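Packaging enzyme P4 (PDB 4BLP) probably hydrolyses NTP as a hexameric RecA-like helicase motor that drives RNA into the capsid of a cystovirus. Local coordinates at residues 63-68 with 76-81; 107-112 with 196-201. All coordinates share one frame; numbering follows the deposited sequence. Where two conformers were deposited one is given.

Contact 1: residues 63-68 with 76-81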
loop_
_atom_site.group_PDB
_atom_site.type_symbol
_atom_site.label_atom_id
_atom_site.label_comp_id
_atom_site.label_asym_id
_atom_site.label_seq_id
_atom_site.Cartn_x
_atom_site.Cartn_y
_atom_site.Cartn_z
ATOM N N PRO D 63 23.337 12.804 26.851
ATOM C CA PRO D 63 22.405 13.439 27.815
ATOM C C PRO D 63 21.725 14.690 27.241
ATOM O O PRO D 63 20.620 15.031 27.671
ATOM C CB PRO D 63 23.318 13.808 28.998
ATOM C CG PRO D 63 24.468 12.819 28.882
ATOM C CD PRO D 63 24.702 12.676 27.408
ATOM N N SER D 64 22.353 15.351 26.248
ATOM C CA SER D 64 21.778 16.549 25.619
ATOM C C SER D 64 20.737 16.239 24.515
ATOM O O SER D 64 20.039 17.157 24.067
ATOM C CB SER D 64 22.886 17.395 24.998
ATOM O OG SER D 64 23.639 16.631 24.065
ATOM N N GLU D 65 20.667 14.977 24.043
ATOM C CA GLU D 65 19.788 14.650 22.903
ATOM C C GLU D 65 18.428 14.108 23.300
ATOM O O GLU D 65 18.339 13.239 24.160
ATOM C CB GLU D 65 20.453 13.599 22.001
ATOM C CG GLU D 65 21.690 14.115 21.268
ATOM C CD GLU D 65 22.472 13.079 20.475
ATOM O OE1 GLU D 65 22.577 11.911 20.923
ATOM O OE2 GLU D 65 23.039 13.457 19.421
ATOM N N ILE D 66 17.361 14.605 22.670
ATOM C CA ILE D 66 16.017 14.063 22.881
ATOM C C ILE D 66 15.550 13.518 21.532
ATOM O O ILE D 66 15.369 14.296 20.599
ATOM C CB ILE D 66 14.993 15.066 23.444
ATOM C CG1 ILE D 66 15.477 15.691 24.776
ATOM C CG2 ILE D 66 13.603 14.365 23.633
ATOM C CD1 ILE D 66 14.664 16.958 25.150
ATOM N N LEU D 67 15.305 12.218 21.460
ATOM C CA LEU D 67 14.775 11.594 20.247
ATOM C C LEU D 67 13.247 11.636 20.291
ATOM O O LEU D 67 12.645 11.305 21.320
ATOM C CB LEU D 67 15.241 10.121 20.190
ATOM C CG LEU D 67 14.716 9.274 19.016
ATOM C CD1 LEU D 67 15.355 9.752 17.667
ATOM C CD2 LEU D 67 15.040 7.778 19.262
ATOM N N PHE D 68 12.614 12.035 19.189
ATOM C CA PHE D 68 11.156 12.028 19.075
ATOM C C PHE D 68 10.801 11.778 17.616
ATOM O O PHE D 68 11.688 11.511 16.791
ATOM C CB PHE D 68 10.543 13.337 19.619
ATOM C CG PHE D 68 10.916 14.625 18.898
ATOM C CD1 PHE D 68 12.173 15.209 19.078
ATOM C CD2 PHE D 68 9.983 15.295 18.112
ATOM C CE1 PHE D 68 12.494 16.439 18.462
ATOM C CE2 PHE D 68 10.297 16.521 17.517
ATOM C CZ PHE D 68 11.561 17.066 17.662
ATOM N N VAL D 76 15.753 14.719 16.337
ATOM C CA VAL D 76 16.472 14.909 17.590
ATOM C C VAL D 76 16.585 16.391 17.835
ATOM O O VAL D 76 16.881 17.150 16.906
ATOM C CB VAL D 76 17.876 14.249 17.551
ATOM C CG1 VAL D 76 18.690 14.623 18.807
ATOM C CG2 VAL D 76 17.765 12.730 17.442
ATOM N N VAL D 77 16.343 16.814 19.060
ATOM C CA VAL D 77 16.663 18.181 19.463
ATOM C C VAL D 77 17.897 18.053 20.405
ATOM O O VAL D 77 17.917 17.168 21.284
ATOM C CB VAL D 77 15.495 18.978 20.094
ATOM C CG1 VAL D 77 14.920 18.253 21.298
ATOM C CG2 VAL D 77 15.958 20.400 20.493
ATOM N N ASP D 78 18.930 18.869 20.181
ATOM C CA ASP D 78 20.084 18.860 21.091
ATOM C C ASP D 78 19.973 20.095 21.988
ATOM O O ASP D 78 20.050 21.232 21.509
ATOM C CB ASP D 78 21.423 18.802 20.340
ATOM C CG ASP D 78 22.575 18.570 21.344
ATOM O OD1 ASP D 78 22.915 19.507 22.073
ATOM O OD2 ASP D 78 23.001 17.400 21.518
ATOM N N LYS D 79 19.768 19.864 23.309
ATOM C CA LYS D 79 19.582 20.941 24.288
ATOM C C LYS D 79 20.813 21.829 24.430
ATOM O O LYS D 79 20.657 23.002 24.768
ATOM C CB LYS D 79 19.253 20.332 25.679
ATOM C CG LYS D 79 17.868 19.670 25.655
ATOM C CD LYS D 79 17.525 19.105 27.061
ATOM C CE LYS D 79 18.176 17.757 27.239
ATOM N NZ LYS D 79 17.999 17.237 28.628
ATOM N N ASP D 80 22.033 21.274 24.234
ATOM C CA ASP D 80 23.251 22.057 24.401
ATOM C C ASP D 80 23.491 22.944 23.166
ATOM O O ASP D 80 23.903 24.118 23.313
ATOM C CB ASP D 80 24.457 21.153 24.669
ATOM C CG ASP D 80 24.445 20.526 26.045
ATOM O OD1 ASP D 80 23.537 20.866 26.844
ATOM O OD2 ASP D 80 25.317 19.686 26.309
ATOM N N ALA D 81 23.258 22.389 21.961
ATOM C CA ALA D 81 23.353 23.213 20.738
ATOM C C ALA D 81 22.301 24.331 20.832
ATOM O O ALA D 81 22.599 25.492 20.538
ATOM C CB ALA D 81 23.129 22.355 19.493
HETATM O O HOH W 1 17.941 14.176 26.983
HETATM O O HOH W 2 20.453 17.686 29.602
HETATM O O HOH W 3 23.408 16.133 19.310
#

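Contact 2: residues 107-112 with 196-201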
loop_
_atom_site.group_PDB
_atom_site.type_symbol
_atom_site.label_atom_id
_atom_site.label_comp_id
_atom_site.label_asym_id
_atom_site.label_seq_id
_atom_site.Cartn_x
_atom_site.Cartn_y
_atom_site.Cartn_z
ATOM N N ARG D 107 21.915 23.487 12.000
ATOM C CA ARG D 107 21.539 22.080 11.691
ATOM C C ARG D 107 21.720 21.172 12.922
ATOM O O ARG D 107 21.090 20.129 13.002
ATOM C CB ARG D 107 22.424 21.555 10.552
ATOM C CG ARG D 107 22.280 22.337 9.229
ATOM C CD ARG D 107 23.359 21.850 8.255
ATOM N NE ARG D 107 23.485 22.710 7.083
ATOM C CZ ARG D 107 22.745 22.596 5.987
ATOM N NH1 ARG D 107 21.818 21.649 5.897
ATOM N NH2 ARG D 107 22.924 23.427 4.971
ATOM N N ALA D 108 22.625 21.573 13.861
ATOM C CA ALA D 108 22.885 20.801 15.081
ATOM C C ALA D 108 21.742 20.858 16.107
ATOM O O ALA D 108 21.689 20.024 17.032
ATOM C CB ALA D 108 24.161 21.318 15.738
ATOM N N VAL D 109 20.875 21.880 16.006
ATOM C CA VAL D 109 19.832 22.113 17.009
ATOM C C VAL D 109 18.689 21.096 16.849
ATOM O O VAL D 109 18.229 20.563 17.837
ATOM C CB VAL D 109 19.293 23.572 16.949
ATOM C CG1 VAL D 109 18.148 23.783 17.974
ATOM C CG2 VAL D 109 20.420 24.583 17.190
ATOM N N VAL D 110 18.183 20.920 15.605
ATOM C CA VAL D 110 17.123 19.928 15.315
ATOM C C VAL D 110 17.578 19.235 14.065
ATOM O O VAL D 110 17.923 19.919 13.076
ATOM C CB VAL D 110 15.707 20.537 15.127
ATOM C CG1 VAL D 110 14.687 19.450 14.715
ATOM C CG2 VAL D 110 15.240 21.277 16.385
ATOM N N PHE D 111 17.607 17.913 14.081
ATOM C CA PHE D 111 18.053 17.197 12.890
ATOM C C PHE D 111 17.417 15.839 12.813
ATOM O O PHE D 111 16.950 15.297 13.836
ATOM C CB PHE D 111 19.608 17.048 12.884
ATOM C CG PHE D 111 20.182 16.299 14.086
ATOM C CD1 PHE D 111 20.490 16.977 15.272
ATOM C CD2 PHE D 111 20.369 14.922 14.042
ATOM C CE1 PHE D 111 20.991 16.287 16.389
ATOM C CE2 PHE D 111 20.843 14.221 15.159
ATOM C CZ PHE D 111 21.161 14.912 16.331
ATOM N N VAL D 112 17.415 15.280 11.604
ATOM C CA VAL D 112 17.019 13.878 11.432
ATOM C C VAL D 112 18.252 13.002 11.744
ATOM O O VAL D 112 19.274 13.104 11.030
ATOM C CB VAL D 112 16.498 13.597 9.999
ATOM C CG1 VAL D 112 16.155 12.093 9.837
ATOM C CG2 VAL D 112 15.269 14.465 9.715
ATOM N N MET D 196 12.709 24.789 10.278
ATOM C CA MET D 196 11.566 25.479 10.897
ATOM C C MET D 196 11.596 25.294 12.418
ATOM O O MET D 196 11.530 26.287 13.139
ATOM C CB MET D 196 10.252 24.919 10.314
ATOM C CG MET D 196 8.982 25.627 10.858
ATOM S SD MET D 196 8.487 25.081 12.531
ATOM C CE MET D 196 7.997 23.373 12.148
ATOM N N LEU D 197 11.739 24.051 12.902
ATOM C CA LEU D 197 11.721 23.802 14.342
ATOM C C LEU D 197 12.927 24.410 15.053
ATOM O O LEU D 197 12.760 24.964 16.123
ATOM C CB LEU D 197 11.641 22.308 14.653
ATOM C CG LEU D 197 11.303 21.962 16.117
ATOM C CD1 LEU D 197 10.011 22.658 16.654
ATOM C CD2 LEU D 197 11.165 20.471 16.274
ATOM N N ALA D 198 14.127 24.272 14.488
ATOM C CA ALA D 198 15.327 24.810 15.121
ATOM C C ALA D 198 15.211 26.333 15.244
ATOM O O ALA D 198 15.471 26.888 16.323
ATOM C CB ALA D 198 16.571 24.418 14.306
ATOM N N VAL D 199 14.805 27.005 14.149
ATOM C CA VAL D 199 14.689 28.475 14.148
ATOM C C VAL D 199 13.626 28.896 15.185
ATOM O O VAL D 199 13.856 29.841 15.948
ATOM C CB VAL D 199 14.374 29.010 12.720
ATOM C CG1 VAL D 199 13.979 30.483 12.733
ATOM C CG2 VAL D 199 15.601 28.816 11.833
ATOM N N ALA D 200 12.487 28.196 15.206
ATOM C CA ALA D 200 11.422 28.485 16.189
ATOM C C ALA D 200 11.923 28.331 17.617
ATOM O O ALA D 200 11.685 29.222 18.457
ATOM C CB ALA D 200 10.221 27.557 15.949
ATOM N N LEU D 201 12.578 27.199 17.919
ATOM C CA LEU D 201 13.082 26.956 19.289
ATOM C C LEU D 201 14.149 27.979 19.670
ATOM O O LEU D 201 14.183 28.423 20.819
ATOM C CB LEU D 201 13.650 25.534 19.414
ATOM C CG LEU D 201 12.559 24.436 19.261
ATOM C CD1 LEU D 201 13.205 23.038 19.307
ATOM C CD2 LEU D 201 11.496 24.587 20.417
#

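Contact 1: residues 63-68 with 76-81
V76 and S64 lose the most surface here and mark the two ends of the pairing, with I66 next in area between them. V76 stands opposite L67 in a non-hydrogen-bonded pair and spreads its two methyls over the neighbouring strand: CG1, anti to the backbone N (chi1 172°), reaches E65 CB at 3.8 Å, while CG2 meets L67 CD1. A beta-branched residue suits this place because each branch finds its own partner. On the other face of the sheet I66 lies alongside V77, both pointing the same way, with I66 CB 3.8 Å from V77 CG1; the side chain of I66 crosses that of K79 at about a right angle, its CD1 near K79 CD. The same I66-V77 pair is joined by two backbone hydrogen bonds, I66 N to V77 O (3.0 Å) and V77 N to I66 O, both in the plane of the accepting carbonyl. Strands 65-70 and 73-78 thus form an antiparallel beta hairpin, whose second strand runs directly into helix 79-91. S64 works at that junction. Its carbonyl O takes a nearly straight bond from K79 N (2.8 Å, 168°), and its OG, turned between backbone N and carbonyl carbon, donates to D78 OD2 at 2.7 Å from above the carboxylate plane. Aspartate fits D78 because it is the N-cap: OD1 accepts from A81 N through its anti lone pair, and weakly from D80 N, so both oxygens are engaged. E65 OE2 lies 4.5 Å from D78 OD2, but a water donates to both, probably easing the repulsion, and L62, L54 and R55 supply backbone N-H groups to the E65 carboxylate.

Contact 2: residues 107-112 with 196-201
Each side-chain carbon of V110, from CB outward, meets helix 193-205. CB itself sits 4.1 Å from A198 CB, close because the two backbones approach to 5.2 Å between V110 CA and A198 CA. The CG1 branch, anti to the backbone N (chi1 175°), reaches towards L197, touching its CD2 methyl at 4.0 Å. The other branch, CG2, lies beside the backbone N and is the busier: it rests 3.7 Å from A198 N, on the helix backbone itself, and also meets A198 CB and, one turn on from L197, L201 CD1 at 4.0 Å. Valine suits the place because its fork divides the work: CG1 meets L197 alone, while CG2 spans L197, A198 and L201, and the small A198 lets the strand come so near. Residues 197, 198 and 201 lie on one side of helix 193-205, which packs across the short strand 110-111, an edge strand within this chain of a three-stranded antiparallel sheet. V199, which points away from V110, and its neighbour A200 touch I172 of strand 170-173, so the helix contacts both the small sheet and the large mixed one, within a chain assigned to the P-loop NTPase clan. L197 CG is anti to its backbone N, chi1 -167°, and its side chain crosses V110 at about a right angle. L201 instead has CG anti to the carbonyl carbon and brings CD1 to V110. V109 supplies a second apolar contact, its CB 3.9 Å from A198 CB, and its side chain also packs on L82 and L85 of helix 79-91.

Strand 73-78 is where the two contacts meet: contact 1 pairs it with strand 65-70, and backbone bonds from V76 N to F111 O and from D78 N to V109 O probably join it to segment 107-112 of contact 2. Contact 1 is only partly buried, its centre about 15 Å from the centre of the chain, and mixes backbone hydrogen bonds, carboxylates and ordered water with apolar packing. Contact 2, all of whose touching residues are buried, lies nearer the centre and has no hydrogen bond across it. V77 and F68 from contact 1 also touch L201 and L197, respectively, so helix 193-205 serves both.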